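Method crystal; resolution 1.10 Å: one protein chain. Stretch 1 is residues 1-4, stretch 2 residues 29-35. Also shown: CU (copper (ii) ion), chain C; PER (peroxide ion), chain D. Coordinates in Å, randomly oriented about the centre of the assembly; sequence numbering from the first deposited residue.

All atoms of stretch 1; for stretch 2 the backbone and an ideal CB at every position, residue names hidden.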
# COMPACT_ATOMS: atom_id res chain seq x y z
N HIS A 1 5.44 2.87 -10.66
CA HIS A 1 5.76 3.52 -9.40
C HIS A 1 4.57 4.29 -8.89
O HIS A 1 3.88 4.97 -9.65
CB HIS A 1 6.97 4.43 -9.56
CG HIS A 1 8.26 3.68 -9.62
ND1 HIS A 1 8.45 2.61 -10.46
CD2 HIS A 1 9.41 3.80 -8.92
CE1 HIS A 1 9.66 2.12 -10.30
NE2 HIS A 1 10.27 2.83 -9.37
N GLY A 2 4.31 4.19 -7.59
CA GLY A 2 3.19 4.88 -6.97
C GLY A 2 3.00 4.37 -5.57
O GLY A 2 3.61 3.38 -5.16
N TRP A 3 2.15 5.06 -4.82
CA TRP A 3 1.91 4.70 -3.43
C TRP A 3 0.53 5.18 -2.99
O TRP A 3 -0.09 6.01 -3.64
CB TRP A 3 3.02 5.19 -2.50
CG TRP A 3 3.05 6.63 -2.15
CD1 TRP A 3 2.69 7.16 -0.96
CD2 TRP A 3 3.50 7.74 -2.95
NE1 TRP A 3 2.89 8.51 -0.94
CE2 TRP A 3 3.38 8.90 -2.16
CE3 TRP A 3 3.99 7.86 -4.25
CZ2 TRP A 3 3.72 10.17 -2.63
CZ3 TRP A 3 4.35 9.11 -4.71
CH2 TRP A 3 4.21 10.25 -3.91
N VAL A 4 0.08 4.64 -1.87
CA VAL A 4 -1.21 4.98 -1.30
C VAL A 4 -1.05 6.17 -0.37
O VAL A 4 -0.28 6.12 0.60
CB VAL A 4 -1.82 3.78 -0.55
CG1 VAL A 4 -3.10 4.18 0.14
CG2 VAL A 4 -2.06 2.63 -1.51
N UNK A 29 11.64 8.30 -1.49
CA UNK A 29 11.06 7.69 -2.69
C UNK A 29 9.96 6.71 -2.29
O UNK A 29 10.05 5.50 -2.53
CB UNK A 29 12.14 6.98 -3.51
N UNK A 30 8.87 7.23 -1.74
CA UNK A 30 7.77 6.35 -1.31
C UNK A 30 7.15 5.57 -2.44
O UNK A 30 6.52 4.54 -2.17
CB UNK A 30 6.68 7.17 -0.62
N UNK A 31 7.32 6.02 -3.68
CA UNK A 31 6.73 5.41 -4.86
C UNK A 31 7.43 4.12 -5.28
O UNK A 31 6.95 3.47 -6.21
CB UNK A 31 6.75 6.41 -6.02
N UNK A 32 8.54 3.75 -4.64
CA UNK A 32 9.47 2.78 -5.21
C UNK A 32 9.45 1.40 -4.56
O UNK A 32 10.40 0.65 -4.75
CB UNK A 32 10.89 3.34 -5.12
N UNK A 33 8.39 1.04 -3.84
CA UNK A 33 8.39 -0.24 -3.13
C UNK A 33 7.94 -1.34 -4.09
O UNK A 33 6.81 -1.82 -4.07
CB UNK A 33 7.48 -0.19 -1.90
N UNK A 34 8.88 -1.73 -4.94
CA UNK A 34 8.70 -2.65 -6.03
C UNK A 34 9.41 -3.95 -5.69
O UNK A 34 10.55 -3.94 -5.23
CB UNK A 34 9.22 -2.06 -7.34
N UNK A 35 8.76 -5.08 -5.93
CA UNK A 35 9.37 -6.38 -5.70
C UNK A 35 8.63 -7.41 -6.53
O UNK A 35 7.55 -7.14 -7.04
CB UNK A 35 9.35 -6.75 -4.22
CU CU C . 7.09 2.14 -11.86
O1 PER D . 8.17 0.33 -12.24
O2 PER D . 8.57 1.63 -12.83

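Position 29 has its CA-to-CB bond directed away from stretch 1, and nothing of that stretch lies within 5.5 Å of the ideal CB. Phi/psi are -152/67; with the bond directed away, stretch 1 sets no preference, and many residues would suit, polar ones included. The deposited residue is E29, whose backbone O accepts a hydrogen bond from N of position 32 (3.1 Å), closing a turn.

At position 30 the bond points toward W3, with the ideal CB 4.0 Å from W3 CG. Phi of -61° is compatible with proline, and the indole offers a broad apolar surface that a compact aliphatic side chain or a ring could cover. It is P30. Its CG lies over the face of the six-membered ring of W3, 3.9 Å from the centroid and 13° off the normal, a CH-pi contact. A water donates to both G2 O (2.9 Å) and P30 O (2.7 Å) and accepts from N of position 33 (3.2 Å), tying the two stretches together.

Position 31 lies beside G2, with 4.2 Å between the CA atoms. Its O accepts a hydrogen bond from G2 N (3.1 Å, 143°). CA-to-CB runs sideways, and the ideal CB is 3.6 Å from W3 CE3 and 4.1 Å from H1 CB; a side chain with methylene groups, apolar or ending in a polar group, would fit between the two rings. Q31 packs its CB 3.6 Å from W3 CE3 and its CG 4.0 Å from H1 CD2.

The bond at position 32 points away overall, yet the ideal CB is 4.1 Å from H1 CD2, so a small side chain, polar or not, would suit, and a longer one could lead away from stretch 1. S32, with chi1 at -60° (m), sets OG near the plane of the imidazole at its edge, 3.4 Å from H1 CD2. The same OG donates to E29 OE1 (2.9 Å).

Position 33 points away and has no contact with stretch 1, leaving the choice open; it is V33.

Position 34 points toward H1, its ideal CB 5.1 Å from H1 CE1. With the copper and peroxide beyond, a long polar or acidic side chain could reach the site. E34, extended with chi1 and chi2 both t, brings OE1 to 3.7 Å from H1 CE1 and OE2 to 3.2 Å from PER O1, beside the copper held by H1 N (2.2 Å) and H1 ND1 (2.0 Å).

Position 35 is out of reach of stretch 1, which imposes no preference; it is A35.

Stretch 2 29-35: EPQSVEA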
# COMPACT_ATOMS: atom_id res chain seq x y z
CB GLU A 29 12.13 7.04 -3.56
CG GLU A 29 13.02 6.08 -2.86
CD GLU A 29 14.01 5.47 -3.83
OE1 GLU A 29 13.61 5.09 -4.95
OE2 GLU A 29 15.21 5.42 -3.49
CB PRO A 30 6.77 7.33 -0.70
CG PRO A 30 7.08 8.65 -1.35
CD PRO A 30 8.56 8.65 -1.49
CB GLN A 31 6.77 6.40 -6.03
CG GLN A 31 8.17 6.74 -6.58
CD GLN A 31 8.88 7.89 -5.87
OE1 GLN A 31 8.52 8.30 -4.78
NE2 GLN A 31 9.92 8.40 -6.50
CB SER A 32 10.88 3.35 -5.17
OG SER A 32 10.90 4.55 -5.93
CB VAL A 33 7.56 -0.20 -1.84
CG1 VAL A 33 7.74 -1.50 -1.07
CG2 VAL A 33 7.99 0.99 -0.98
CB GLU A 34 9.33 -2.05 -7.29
CG GLU A 34 9.11 -2.83 -8.55
CD GLU A 34 9.71 -2.17 -9.75
OE1 GLU A 34 10.68 -1.42 -9.60
OE2 GLU A 34 9.18 -2.40 -10.85
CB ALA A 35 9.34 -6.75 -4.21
O HOH W 1 5.52 2.27 -3.26
O HOH W 2 8.58 3.43 -13.33
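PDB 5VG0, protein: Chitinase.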